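Side-chain contact in copper-transporting ATPase RAN1 (Arabidopsis thaliana, PDB 3DXS), which probably pumps copper ions across a membrane at the expense of ATP and takes part in the ethylene signalling pathway: residues 6-11 with 58-63. The protein carries 1 engineered substitution. Numbering follows the deposited sequence.
Unlike the reference sequence in segment 58-63: Glu59 (reference Ala).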
ATOM      1  N   VAL A   6      -2.837  -4.724   2.478  1.00  8.45           N
ATOM      2  CA  VAL A   6      -3.302  -3.500   3.126  1.00  8.43           C
ATOM      3  C   VAL A   6      -4.692  -3.139   2.647  1.00  8.24           C
ATOM      4  O   VAL A   6      -4.998  -3.157   1.459  1.00  8.80           O
ATOM      5  CB  VAL A   6      -2.334  -2.319   2.845  1.00  8.25           C
ATOM      6  CG1 VAL A   6      -2.668  -1.131   3.716  1.00  8.21           C
ATOM      7  CG2 VAL A   6      -0.891  -2.739   3.062  1.00  8.72           C
ATOM      8  N   GLY A   7      -5.541  -2.814   3.603  1.00  8.80           N
ATOM      9  CA  GLY A   7      -6.869  -2.296   3.296  1.00  8.94           C
ATOM     10  C   GLY A   7      -6.768  -0.805   3.077  1.00  8.93           C
ATOM     11  O   GLY A   7      -6.078  -0.097   3.802  1.00  8.96           O
ATOM     12  N   VAL A   8      -7.450  -0.349   2.037  1.00  9.28           N
ATOM     13  CA  VAL A   8      -7.498   1.065   1.689  1.00  9.78           C
ATOM     14  C   VAL A   8      -8.923   1.504   1.399  1.00 10.11           C
ATOM     15  O   VAL A   8      -9.624   0.884   0.599  1.00 11.08           O
ATOM     16  CB  VAL A   8      -6.642   1.347   0.446  1.00  9.48           C
ATOM     17  CG1 VAL A   8      -6.591   2.857   0.156  1.00 10.28           C
ATOM     18  CG2 VAL A   8      -5.231   0.731   0.600  1.00  9.55           C
ATOM     19  N   THR A   9      -9.338   2.566   2.078  1.00 10.46           N
ATOM     20  CA  THR A   9     -10.653   3.133   1.793  0.50 10.41           C
ATOM     21  C   THR A   9     -10.553   4.528   1.199  1.00 10.50           C
ATOM     22  O   THR A   9      -9.671   5.325   1.503  1.00 10.74           O
ATOM     23  CB  THR A   9     -11.620   3.053   2.996  0.50 10.48           C
ATOM     24  OG1 THR A   9     -11.141   3.850   4.084  0.50 10.86           O
ATOM     25  CG2 THR A   9     -11.777   1.605   3.443  0.50  9.94           C
ATOM     26  N   GLY A  10     -11.447   4.759   0.260  1.00 10.88           N
ATOM     27  CA  GLY A  10     -11.544   6.046  -0.398  1.00 11.08           C
ATOM     28  C   GLY A  10     -11.259   6.047  -1.875  1.00 10.91           C
ATOM     29  O   GLY A  10     -11.503   7.034  -2.556  1.00 11.01           O
ATOM     30  N   MET A  11     -10.731   4.938  -2.370  1.00 10.56           N
ATOM     31  CA  MET A  11     -10.438   4.821  -3.808  1.00 10.30           C
ATOM     32  C   MET A  11     -11.714   4.588  -4.574  1.00 10.02           C
ATOM     33  O   MET A  11     -12.421   3.612  -4.322  1.00  9.88           O
ATOM     34  CB  MET A  11      -9.484   3.660  -4.111  1.00 10.23           C
ATOM     35  CG  MET A  11      -8.178   3.673  -3.333  1.00 10.86           C
ATOM     36  SD  MET A  11      -7.065   2.396  -3.939  1.00 11.71           S
ATOM     37  CE  MET A  11      -7.963   0.930  -3.418  1.00 12.33           C
ATOM     38  N   GLU A  58       1.168   4.715   6.502  1.00 12.08           N
ATOM     39  CA  GLU A  58       1.298   6.174   6.569  0.50 12.06           C
ATOM     40  C   GLU A  58       1.424   6.794   5.176  1.00 11.96           C
ATOM     41  O   GLU A  58       0.880   7.866   4.914  1.00 12.17           O
ATOM     42  CB  GLU A  58       2.482   6.587   7.473  0.50 12.33           C
ATOM     43  CG  GLU A  58       2.753   8.081   7.552  0.50 12.91           C
ATOM     44  CD  GLU A  58       3.696   8.440   8.689  0.50 15.34           C
ATOM     45  OE1 GLU A  58       3.818   7.637   9.640  0.50 18.11           O
ATOM     46  OE2 GLU A  58       4.319   9.516   8.631  0.50 16.06           O
ATOM     47  N   GLU A  59       2.139   6.111   4.294  1.00 11.01           N
ATOM     48  CA  GLU A  59       2.303   6.591   2.913  1.00 10.74           C
ATOM     49  C   GLU A  59       0.966   6.677   2.194  1.00 10.28           C
ATOM     50  O   GLU A  59       0.695   7.602   1.427  1.00 10.47           O
ATOM     51  CB  GLU A  59       3.283   5.714   2.111  1.00 10.46           C
ATOM     52  N   ILE A  60       0.114   5.700   2.457  1.00  9.78           N
ATOM     53  CA  ILE A  60      -1.212   5.660   1.814  1.00  9.32           C
ATOM     54  C   ILE A  60      -2.096   6.770   2.382  1.00  9.65           C
ATOM     55  O   ILE A  60      -2.860   7.435   1.667  1.00  8.66           O
ATOM     56  CB  ILE A  60      -1.881   4.287   1.979  1.00  9.38           C
ATOM     57  CG1 ILE A  60      -1.030   3.234   1.275  1.00  9.06           C
ATOM     58  CG2 ILE A  60      -3.308   4.325   1.435  1.00  8.22           C
ATOM     59  CD1 ILE A  60      -1.388   1.795   1.622  1.00  9.72           C
ATOM     60  N   GLU A  61      -1.953   6.987   3.680  1.00 10.06           N
ATOM     61  CA  GLU A  61      -2.704   8.042   4.362  1.00 10.59           C
ATOM     62  C   GLU A  61      -2.281   9.385   3.814  1.00 10.94           C
ATOM     63  O   GLU A  61      -3.099  10.262   3.534  1.00 11.23           O
ATOM     64  CB  GLU A  61      -2.514   8.005   5.879  1.00 10.69           C
ATOM     65  CG  GLU A  61      -3.136   6.799   6.564  1.00 11.41           C
ATOM     66  CD  GLU A  61      -2.747   6.719   8.029  1.00 13.49           C
ATOM     67  OE1 GLU A  61      -1.721   7.328   8.400  1.00 15.87           O
ATOM     68  OE2 GLU A  61      -3.458   6.054   8.812  1.00 14.95           O
ATOM     69  N   ASP A  62      -0.981   9.533   3.649  1.00 11.39           N
ATOM     70  CA  ASP A  62      -0.423  10.809   3.180  1.00 11.81           C
ATOM     71  C   ASP A  62      -0.909  11.124   1.770  1.00 11.78           C
ATOM     72  O   ASP A  62      -1.027  12.284   1.373  1.00 12.06           O
ATOM     73  CB  ASP A  62       1.108  10.797   3.204  1.00 11.89           C
ATOM     74  CG  ASP A  62       1.681  10.893   4.607  1.00 13.01           C
ATOM     75  OD1 ASP A  62       0.934  11.190   5.568  1.00 14.94           O
ATOM     76  OD2 ASP A  62       2.904  10.678   4.734  1.00 14.79           O
ATOM     77  N   ALA A  63      -1.189  10.069   1.021  1.00 11.48           N
ATOM     78  CA  ALA A  63      -1.663  10.200  -0.370  1.00 11.41           C
ATOM     79  C   ALA A  63      -3.069  10.744  -0.398  1.00 11.24           C
ATOM     80  O   ALA A  63      -3.490  11.375  -1.367  1.00 11.18           O
ATOM     81  CB  ALA A  63      -1.606   8.874  -1.111  1.00 11.49           C
TER
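With CG1 anti to the carbonyl carbon (chi1 -63°) and the chain running on extended (chi2 166°), Ile60 places CD1 within contact of Val6 and Val8, while its second branch, CG2, leaves beside the carbonyl carbon to meet Val8 alone. In both valines CG1 stands opposite the backbone N, which in Val6 (chi1 -169°) brings that methyl alongside the isoleucine, the two side chains passing side by side with their ends pointing opposite ways and Val6 CG1 3.8 Å from Ile60 CD1. Val8 instead comes tip to tip: its CG1 lies 3.8 Å from Ile60 CG2, and its CG2 reaches Ile60 CD1 at 4.1 Å. No hydrogen bond crosses; the contact is purely apolar and buried. Beta-branched valines suit a strand, and here they present methyls to the helix-covered face of the sheet, whereas isoleucine, with one short and one long arm, can touch two strand residues from a single helix position. Cutting Ile60 back to an alanine is likely to open a gap facing both valines and leave their CG1 methyls without their mates across the contact. In this ferredoxin-like fold, helix 53-63 thus packs on the inner strand 2-9, which lies between strands 41-46 and 66-72; Ile60 also touches Ala67 of strand 66-72 and Leu24 of helix 14-25, the helix that carries the zinc ligand Cys16.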